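Local coordinates for hypothetical protein, haloacid dehalogenase-like hydrolase (Bacillus subtilis, PDB 1NRW) that removes phosphate in vitro from phosphorylated five- and six-carbon sugars and nucleoside monophosphates, and less readily from FMN, as a magnesium-dependent HAD-superfamily phosphatase, at residues 66-71 against 215-220; 81-86 against 210-215; 9-14 against 40-45. One frame throughout, in Å; residues are numbered along the deposited sequence.

Interaction 1: 66-71 against 215-220; sequences SANGAV and ASKGQA. With PO4 (phosphate ion), chain B.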
loop_
_atom_site.group_PDB
_atom_site.type_symbol
_atom_site.label_atom_id
_atom_site.label_comp_id
_atom_site.label_asym_id
_atom_site.label_seq_id
_atom_site.Cartn_x
_atom_site.Cartn_y
_atom_site.Cartn_z
ATOM N N SER A 66 6.809 1.491 -1.680
ATOM C CA SER A 66 5.575 2.184 -2.033
ATOM C C SER A 66 5.063 1.798 -3.412
ATOM O O SER A 66 5.709 1.046 -4.134
ATOM C CB SER A 66 5.789 3.703 -1.951
ATOM O OG SER A 66 6.841 4.136 -2.793
ATOM N N ALA A 67 3.889 2.309 -3.765
ATOM C CA ALA A 67 3.293 2.018 -5.060
ATOM C C ALA A 67 3.192 0.516 -5.326
ATOM O O ALA A 67 3.468 0.040 -6.431
ATOM C CB ALA A 67 4.086 2.706 -6.163
ATOM N N ASN A 68 2.792 -0.223 -4.296
ATOM C CA ASN A 68 2.601 -1.663 -4.396
ATOM C C ASN A 68 3.869 -2.438 -4.749
ATOM O O ASN A 68 3.803 -3.470 -5.416
ATOM C CB ASN A 68 1.505 -1.971 -5.427
ATOM C CG ASN A 68 1.025 -3.407 -5.359
ATOM O OD1 ASN A 68 0.747 -3.924 -4.276
ATOM N ND2 ASN A 68 0.909 -4.057 -6.514
ATOM N N GLY A 69 5.018 -1.947 -4.301
ATOM C CA GLY A 69 6.258 -2.649 -4.580
ATOM C C GLY A 69 6.974 -2.161 -5.822
ATOM O O GLY A 69 7.981 -2.743 -6.234
ATOM N N ALA A 70 6.461 -1.098 -6.429
ATOM C CA ALA A 70 7.094 -0.539 -7.619
ATOM C C ALA A 70 8.240 0.390 -7.237
ATOM O O ALA A 70 9.144 0.635 -8.038
ATOM C CB ALA A 70 6.064 0.234 -8.451
ATOM N N VAL A 71 8.203 0.905 -6.011
ATOM C CA VAL A 71 9.225 1.840 -5.549
ATOM C C VAL A 71 9.820 1.494 -4.185
ATOM O O VAL A 71 9.106 1.079 -3.266
ATOM C CB VAL A 71 8.643 3.279 -5.489
ATOM C CG1 VAL A 71 9.713 4.267 -5.056
ATOM C CG2 VAL A 71 8.075 3.664 -6.846
ATOM N N ALA A 215 6.381 -5.649 -9.968
ATOM C CA ALA A 215 6.093 -4.746 -8.861
ATOM C C ALA A 215 4.982 -5.302 -7.969
ATOM O O ALA A 215 3.803 -5.226 -8.308
ATOM C CB ALA A 215 5.689 -3.367 -9.393
ATOM N N SER A 216 5.369 -5.890 -6.844
ATOM C CA SER A 216 4.413 -6.415 -5.873
ATOM C C SER A 216 5.102 -6.276 -4.520
ATOM O O SER A 216 6.330 -6.166 -4.454
ATOM C CB SER A 216 4.058 -7.883 -6.157
ATOM O OG SER A 216 5.131 -8.769 -5.868
ATOM N N LYS A 217 4.334 -6.256 -3.436
ATOM C CA LYS A 217 4.961 -6.106 -2.131
ATOM C C LYS A 217 5.922 -7.257 -1.855
ATOM O O LYS A 217 6.986 -7.052 -1.277
ATOM C CB LYS A 217 3.901 -6.009 -1.028
ATOM C CG LYS A 217 3.112 -4.703 -1.077
ATOM C CD LYS A 217 2.243 -4.520 0.164
ATOM C CE LYS A 217 1.452 -3.216 0.096
ATOM N NZ LYS A 217 0.681 -2.990 1.351
ATOM N N GLY A 218 5.550 -8.460 -2.291
ATOM C CA GLY A 218 6.402 -9.618 -2.083
ATOM C C GLY A 218 7.701 -9.558 -2.875
ATOM O O GLY A 218 8.761 -9.876 -2.350
ATOM N N GLN A 219 7.631 -9.151 -4.137
ATOM C CA GLN A 219 8.838 -9.062 -4.953
ATOM C C GLN A 219 9.774 -7.960 -4.466
ATOM O O GLN A 219 10.996 -8.102 -4.525
ATOM C CB GLN A 219 8.472 -8.834 -6.421
ATOM C CG GLN A 219 7.835 -10.049 -7.074
ATOM C CD GLN A 219 7.376 -9.775 -8.489
ATOM O OE1 GLN A 219 6.270 -9.268 -8.717
ATOM N NE2 GLN A 219 8.232 -10.092 -9.450
ATOM N N ALA A 220 9.202 -6.860 -3.983
ATOM C CA ALA A 220 10.003 -5.753 -3.477
ATOM C C ALA A 220 10.725 -6.200 -2.210
ATOM O O ALA A 220 11.877 -5.830 -1.977
ATOM C CB ALA A 220 9.110 -4.540 -3.181
HETATM P P PO4 B . -1.935 -0.210 2.080
HETATM O O1 PO4 B . -2.220 -1.255 3.083
HETATM O O2 PO4 B . -1.054 -0.771 1.024
HETATM O O3 PO4 B . -3.211 0.247 1.477
HETATM O O4 PO4 B . -1.255 0.926 2.745
HETATM O O HOH W 1 1.371 -6.468 -3.682
#
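Asn68 meets the start of helix 217-227 with both its backbone and its side chain. Its carbonyl O rests against CA of Ser216 at 3.0 Å, and the N-H groups of Ser216 and Lys217, although near, point too poorly at this oxygen to bond to it. The link to the helix is made through water instead: with CG anti to the backbone N (chi1 -167°), OD1 of Asn68 accepts from a water at 2.7 Å, and that water accepts from Lys217 N at 3.0 Å. ND2 is spent on Ser211. The Lys217 side chain runs across that of Asn68 at about a right angle, extended beyond CG, and carries NZ to phosphate atom O2 at 2.8 Å. Asp10, Asp244 and the carbonyl of Ser43 also bind this ammonium group; Lys217 is the phosphate-binding lysine of HAD motif III, at the head of its helix. Ser216 is the N-cap of that helix: its OG accepts from Gln219 N at 3.1 Å. Gly69 follows, its CA facing the carbonyl of the cap residue. This CA makes a CA-H...O contact with Ser216 O, 3.5 Å long and 160° at the hydrogen, and CB of Ala220 abuts the same CA. A side chain on Gly69 would run into Ser216 O, and the backbone angles would also press it against the carbonyl of Asn68. Ala70 comes next and touches Ala215, methyl to methyl, with the two CB atoms 3.7 Å apart; Tyr173 of strand 172-178 also packs on Ala70. Val71 then pairs with Ser66 across the tight connection between strands 63-66 and 71-73, where Ala70 and Val71 both face Ser66 in a classic beta bulge. The carbonyl of Ser66 accepts from Gly69 N and Val71 N, which reach it from opposite faces of its plane.

Interaction 2: 81-86 against 210-215; sequences HHETID and LSSRKA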
loop_
_atom_site.group_PDB
_atom_site.type_symbol
_atom_site.label_atom_id
_atom_site.label_comp_id
_atom_site.label_asym_id
_atom_site.label_seq_id
_atom_site.Cartn_x
_atom_site.Cartn_y
_atom_site.Cartn_z
ATOM N N HIS A 81 14.995 1.744 -6.010
ATOM C CA HIS A 81 14.391 1.086 -7.158
ATOM C C HIS A 81 13.072 1.671 -7.636
ATOM O O HIS A 81 12.264 2.152 -6.842
ATOM C CB HIS A 81 14.150 -0.396 -6.824
ATOM C CG HIS A 81 13.727 -1.230 -7.995
ATOM N ND1 HIS A 81 14.628 -1.750 -8.901
ATOM C CD2 HIS A 81 12.501 -1.622 -8.418
ATOM C CE1 HIS A 81 13.974 -2.424 -9.832
ATOM N NE2 HIS A 81 12.682 -2.363 -9.563
ATOM N N HIS A 82 12.854 1.656 -8.947
ATOM C CA HIS A 82 11.571 2.081 -9.494
ATOM C C HIS A 82 11.263 1.147 -10.662
ATOM O O HIS A 82 12.063 0.970 -11.581
ATOM C CB HIS A 82 11.524 3.594 -9.840
ATOM C CG HIS A 82 12.397 4.031 -10.978
ATOM N ND1 HIS A 82 12.858 5.326 -11.085
ATOM C CD2 HIS A 82 12.832 3.387 -12.086
ATOM C CE1 HIS A 82 13.542 5.460 -12.207
ATOM N NE2 HIS A 82 13.541 4.297 -12.833
ATOM N N GLU A 83 10.109 0.496 -10.564
ATOM C CA GLU A 83 9.656 -0.502 -11.528
ATOM C C GLU A 83 8.422 0.094 -12.175
ATOM O O GLU A 83 7.363 0.169 -11.553
ATOM C CB GLU A 83 9.304 -1.807 -10.817
ATOM C CG GLU A 83 9.024 -2.979 -11.748
ATOM C CD GLU A 83 10.275 -3.482 -12.457
ATOM O OE1 GLU A 83 11.338 -3.580 -11.808
ATOM O OE2 GLU A 83 10.188 -3.800 -13.661
ATOM N N THR A 84 8.562 0.514 -13.423
ATOM C CA THR A 84 7.468 1.155 -14.134
ATOM C C THR A 84 6.589 0.272 -15.000
ATOM O O THR A 84 6.979 -0.819 -15.420
ATOM C CB THR A 84 7.998 2.284 -15.031
ATOM O OG1 THR A 84 8.881 1.731 -16.017
ATOM C CG2 THR A 84 8.749 3.316 -14.204
ATOM N N ILE A 85 5.385 0.771 -15.253
ATOM C CA ILE A 85 4.415 0.099 -16.108
ATOM C C ILE A 85 4.719 0.630 -17.506
ATOM O O ILE A 85 4.864 1.843 -17.687
ATOM C CB ILE A 85 2.962 0.511 -15.753
ATOM C CG1 ILE A 85 2.619 0.075 -14.328
ATOM C CG2 ILE A 85 1.980 -0.101 -16.757
ATOM C CD1 ILE A 85 1.318 0.679 -13.811
ATOM N N ASP A 86 4.832 -0.264 -18.484
ATOM C CA ASP A 86 5.101 0.147 -19.859
ATOM C C ASP A 86 4.095 1.233 -20.228
ATOM O O ASP A 86 2.897 1.072 -20.000
ATOM C CB ASP A 86 4.956 -1.050 -20.802
ATOM C CG ASP A 86 5.125 -0.670 -22.260
ATOM O OD1 ASP A 86 4.223 -0.007 -22.817
ATOM O OD2 ASP A 86 6.164 -1.033 -22.851
ATOM N N LEU A 210 -3.208 -1.864 -10.114
ATOM C CA LEU A 210 -2.419 -2.464 -11.175
ATOM C C LEU A 210 -1.022 -1.862 -11.227
ATOM O O LEU A 210 -0.861 -0.646 -11.323
ATOM C CB LEU A 210 -3.113 -2.248 -12.524
ATOM C CG LEU A 210 -4.440 -2.983 -12.729
ATOM C CD1 LEU A 210 -5.183 -2.379 -13.914
ATOM C CD2 LEU A 210 -4.177 -4.464 -12.952
ATOM N N SER A 211 -0.012 -2.721 -11.151
ATOM C CA SER A 211 1.375 -2.281 -11.239
ATOM C C SER A 211 2.047 -3.249 -12.210
ATOM O O SER A 211 1.401 -4.181 -12.695
ATOM C CB SER A 211 2.047 -2.327 -9.861
ATOM O OG SER A 211 1.896 -3.598 -9.260
ATOM N N SER A 212 3.324 -3.034 -12.505
ATOM C CA SER A 212 4.010 -3.924 -13.433
ATOM C C SER A 212 4.166 -5.321 -12.833
ATOM O O SER A 212 4.089 -5.498 -11.616
ATOM C CB SER A 212 5.377 -3.357 -13.805
ATOM O OG SER A 212 5.907 -4.043 -14.929
ATOM N N ARG A 213 4.384 -6.311 -13.695
ATOM C CA ARG A 213 4.537 -7.693 -13.252
ATOM C C ARG A 213 5.554 -7.870 -12.128
ATOM O O ARG A 213 5.330 -8.651 -11.206
ATOM C CB ARG A 213 4.936 -8.584 -14.435
ATOM C CG ARG A 213 5.077 -10.058 -14.076
ATOM C CD ARG A 213 3.779 -10.608 -13.494
ATOM N NE ARG A 213 3.895 -12.007 -13.092
ATOM C CZ ARG A 213 4.101 -13.017 -13.931
ATOM N NH1 ARG A 213 4.215 -12.791 -15.235
ATOM N NH2 ARG A 213 4.199 -14.256 -13.467
ATOM N N LYS A 214 6.671 -7.154 -12.209
ATOM C CA LYS A 214 7.713 -7.266 -11.197
ATOM C C LYS A 214 7.521 -6.334 -10.011
ATOM O O LYS A 214 8.391 -6.237 -9.150
ATOM C CB LYS A 214 9.091 -7.022 -11.812
ATOM C CG LYS A 214 9.525 -8.093 -12.803
ATOM C CD LYS A 214 10.976 -7.875 -13.222
ATOM C CE LYS A 214 11.421 -8.897 -14.257
ATOM N NZ LYS A 214 10.627 -8.780 -15.513
ATOM N N ALA A 215 6.381 -5.649 -9.968
ATOM C CA ALA A 215 6.093 -4.746 -8.861
ATOM C C ALA A 215 4.982 -5.302 -7.969
ATOM O O ALA A 215 3.803 -5.226 -8.308
ATOM C CB ALA A 215 5.689 -3.367 -9.393
HETATM O O HOH W 2 4.807 -0.756 -11.664
HETATM O O HOH W 3 7.848 -5.499 -14.297
HETATM O O HOH W 4 5.001 -2.884 -17.635
#
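Ile85 and Ser212 bring the two backbones closest, CA to CA 4.8 Å, while Glu83 and Ala215 stand 6.1 Å apart, and no clear direct hydrogen bond joins the segments. Strand 207-212 ends in a type I turn from Ser212 to Ala215, closed by a bond from Ala215 N to Ser212 O. Water bridges the backbones instead: one molecule donates to Glu83 O at 2.7 Å and accepts from Ser212 N. Beside it the CB of Ser212 presses on Thr84 O at 3.4 Å. Farther along, Ile85 reaches back over the end of the strand, its CD1 lying 3.6 Å from Leu210 O; Ile175 of the same sheet flanks this side chain. Glu83 covers the turn. Its chain bends at chi2 (70°), and the carboxylate carbon CD sits 3.8 Å from Lys214 CB, while CG and CB lie against the methyl of Ala215. A second water ties OE2 to Lys214 N and to the hydroxyl of Ser212. The other oxygen, OE1, accepts from His81 NE2 at 2.9 Å, met on its anti side and nearly in the plane of the imidazole, a bond that helps fix the rotation of both groups. Segment 81-86 leaves the core sheet at its edge strand 79-82 and passes to helix 87-99, capped by Asp86, whereas 210-215 comes back from the second sheet; the contact thus sets side by side the outgoing and returning links between the HAD core and its inserted cap domain. Lys214 NZ remains 5.3 Å from Glu83 OE2, so any attraction between these charges acts without contact. The backbone groups Glu83 O, Ser212 N and Lys214 N are thus satisfied through shared waters, while the aliphatic parts of Glu83 and Ile85 supply direct contact.

Interaction 3: 9-14 against 40-45; sequences IDLDGT and VVVSTG. With CA (calcium ion), chain D; PO4 (phosphate ion), chain B.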
loop_
_atom_site.group_PDB
_atom_site.type_symbol
_atom_site.label_atom_id
_atom_site.label_comp_id
_atom_site.label_asym_id
_atom_site.label_seq_id
_atom_site.Cartn_x
_atom_site.Cartn_y
_atom_site.Cartn_z
ATOM N N ILE A 9 6.331 -4.223 7.227
ATOM C CA ILE A 9 5.071 -3.850 7.872
ATOM C C ILE A 9 4.145 -3.043 6.964
ATOM O O ILE A 9 4.524 -1.982 6.480
ATOM C CB ILE A 9 5.360 -2.995 9.135
ATOM C CG1 ILE A 9 6.384 -3.713 10.018
ATOM C CG2 ILE A 9 4.072 -2.736 9.917
ATOM C CD1 ILE A 9 6.848 -2.891 11.215
ATOM N N ASP A 10 2.937 -3.549 6.745
ATOM C CA ASP A 10 1.951 -2.853 5.920
ATOM C C ASP A 10 1.565 -1.556 6.639
ATOM O O ASP A 10 1.656 -1.467 7.864
ATOM C CB ASP A 10 0.739 -3.765 5.720
ATOM C CG ASP A 10 -0.300 -3.178 4.793
ATOM O OD1 ASP A 10 -0.009 -2.234 4.025
ATOM O OD2 ASP A 10 -1.427 -3.698 4.829
ATOM N N LEU A 11 1.145 -0.547 5.879
ATOM C CA LEU A 11 0.787 0.743 6.467
ATOM C C LEU A 11 -0.674 0.789 6.913
ATOM O O LEU A 11 -0.967 0.655 8.101
ATOM C CB LEU A 11 1.068 1.861 5.458
ATOM C CG LEU A 11 0.793 3.304 5.895
ATOM C CD1 LEU A 11 1.797 3.768 6.942
ATOM C CD2 LEU A 11 0.860 4.195 4.658
ATOM N N ASP A 12 -1.594 0.969 5.968
ATOM C CA ASP A 12 -3.021 1.024 6.302
ATOM C C ASP A 12 -3.511 -0.279 6.935
ATOM O O ASP A 12 -3.083 -1.354 6.546
ATOM C CB ASP A 12 -3.840 1.304 5.040
ATOM C CG ASP A 12 -3.619 2.701 4.508
ATOM O OD1 ASP A 12 -4.280 3.632 5.003
ATOM O OD2 ASP A 12 -2.770 2.872 3.611
ATOM N N GLY A 13 -4.396 -0.173 7.924
ATOM C CA GLY A 13 -4.955 -1.352 8.569
ATOM C C GLY A 13 -3.983 -2.235 9.328
ATOM O O GLY A 13 -4.371 -3.274 9.868
ATOM N N THR A 14 -2.724 -1.818 9.385
ATOM C CA THR A 14 -1.693 -2.602 10.054
ATOM C C THR A 14 -0.916 -1.701 11.010
ATOM O O THR A 14 -1.201 -1.691 12.214
ATOM C CB THR A 14 -0.781 -3.252 8.982
ATOM O OG1 THR A 14 -1.578 -4.146 8.191
ATOM C CG2 THR A 14 0.369 -4.040 9.610
ATOM N N VAL A 40 13.794 -2.405 9.423
ATOM C CA VAL A 40 12.346 -2.260 9.362
ATOM C C VAL A 40 11.923 -1.624 8.049
ATOM O O VAL A 40 12.468 -0.595 7.638
ATOM C CB VAL A 40 11.812 -1.404 10.531
ATOM C CG1 VAL A 40 10.309 -1.173 10.359
ATOM C CG2 VAL A 40 12.090 -2.112 11.857
ATOM N N VAL A 41 10.950 -2.250 7.395
ATOM C CA VAL A 41 10.434 -1.763 6.124
ATOM C C VAL A 41 8.922 -1.595 6.196
ATOM O O VAL A 41 8.218 -2.481 6.678
ATOM C CB VAL A 41 10.759 -2.754 4.984
ATOM C CG1 VAL A 41 10.365 -2.154 3.643
ATOM C CG2 VAL A 41 12.237 -3.112 5.018
ATOM N N VAL A 42 8.433 -0.448 5.740
ATOM C CA VAL A 42 6.999 -0.175 5.710
ATOM C C VAL A 42 6.605 -0.290 4.239
ATOM O O VAL A 42 7.216 0.343 3.370
ATOM C CB VAL A 42 6.691 1.229 6.270
ATOM C CG1 VAL A 42 5.241 1.605 6.000
ATOM C CG2 VAL A 42 6.952 1.238 7.769
ATOM N N SER A 43 5.591 -1.106 3.968
ATOM C CA SER A 43 5.157 -1.374 2.598
ATOM C C SER A 43 3.709 -0.978 2.328
ATOM O O SER A 43 2.792 -1.433 3.012
ATOM C CB SER A 43 5.352 -2.861 2.302
ATOM O OG SER A 43 5.073 -3.156 0.944
ATOM N N THR A 44 3.505 -0.169 1.295
ATOM C CA THR A 44 2.173 0.337 0.982
ATOM C C THR A 44 1.887 0.499 -0.511
ATOM O O THR A 44 2.799 0.527 -1.334
ATOM C CB THR A 44 1.980 1.725 1.651
ATOM O OG1 THR A 44 0.654 2.214 1.406
ATOM C CG2 THR A 44 2.988 2.734 1.087
ATOM N N GLY A 45 0.603 0.607 -0.842
ATOM C CA GLY A 45 0.204 0.827 -2.217
ATOM C C GLY A 45 0.195 2.328 -2.475
ATOM O O GLY A 45 0.064 2.773 -3.611
HETATM CA CA CA D . -3.639 -2.759 4.536
HETATM P P PO4 B . -1.935 -0.210 2.080
HETATM O O1 PO4 B . -2.220 -1.255 3.083
HETATM O O2 PO4 B . -1.054 -0.771 1.024
HETATM O O3 PO4 B . -3.211 0.247 1.477
HETATM O O4 PO4 B . -1.255 0.926 2.745
HETATM O O HOH W 5 -5.996 -2.060 4.925
#
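Ile9 and Asp10 pair in parallel with Val42 and Ser43, held by bonds from Ile9 N to Val41 O (2.6 Å) and from Ser43 N to Ile9 O (2.9 Å), the latter donor standing above the carbonyl plane. On one face of the sheet Ile9 CD1 meets Val40 CG1; beyond the strand ends, Leu11 lies alongside Thr44, the two pointing the same way. Both segments then grip the phosphate: Thr44 OG1, anti to its backbone N, donates to O4 at 2.7 Å, Asp12 N donates to the same oxygen at 3.2 Å, and Gly45 N reaches O2 at 2.9 Å. Asp10, probably the nucleophile as in related HAD phosphatases, binds the calcium ion through OD2 at 2.4 Å. Asp12 adds its carbonyl O at 2.5 Å; a phosphate oxygen, a water, Asp240 and Ser241 complete the shell. The carboxylate of Asp12 forms a salt bridge with Arg46, and an alanine here would probably leave that arginine without its mate while keeping the carbonyl ligand. This DxDGT loop, the first of the HAD motifs, therefore supplies metal ligands and a phosphate donor together, and with Thr44 and Gly45 it holds the phosphate beside the ion.

Interactions 1 and 3 converge on one phosphate and supply part of the active site: Lys217 NZ makes a salt bridge of 2.9 Å with Asp10 OD1, and Asn68 N probably bonds to Thr44 O at 3.1 Å, with the contact centres about 11 Å apart. Interaction 2 adjoins interaction 1, centres about 8 Å apart, sharing Ala215. Ala70 O and Glu83 N, 2.7 Å apart, and Asn68 ND2 and Ser211 OG, 3.0 Å apart, are probable hydrogen bonds between them. Interactions 2 and 3 do not touch, their nearest atoms being about 8 Å apart. Segment 66-71 therefore stands between the strands that carry metal and phosphate ligands and the core-cap links, while strand 207-212 runs through the turn into the helix that carries Lys217.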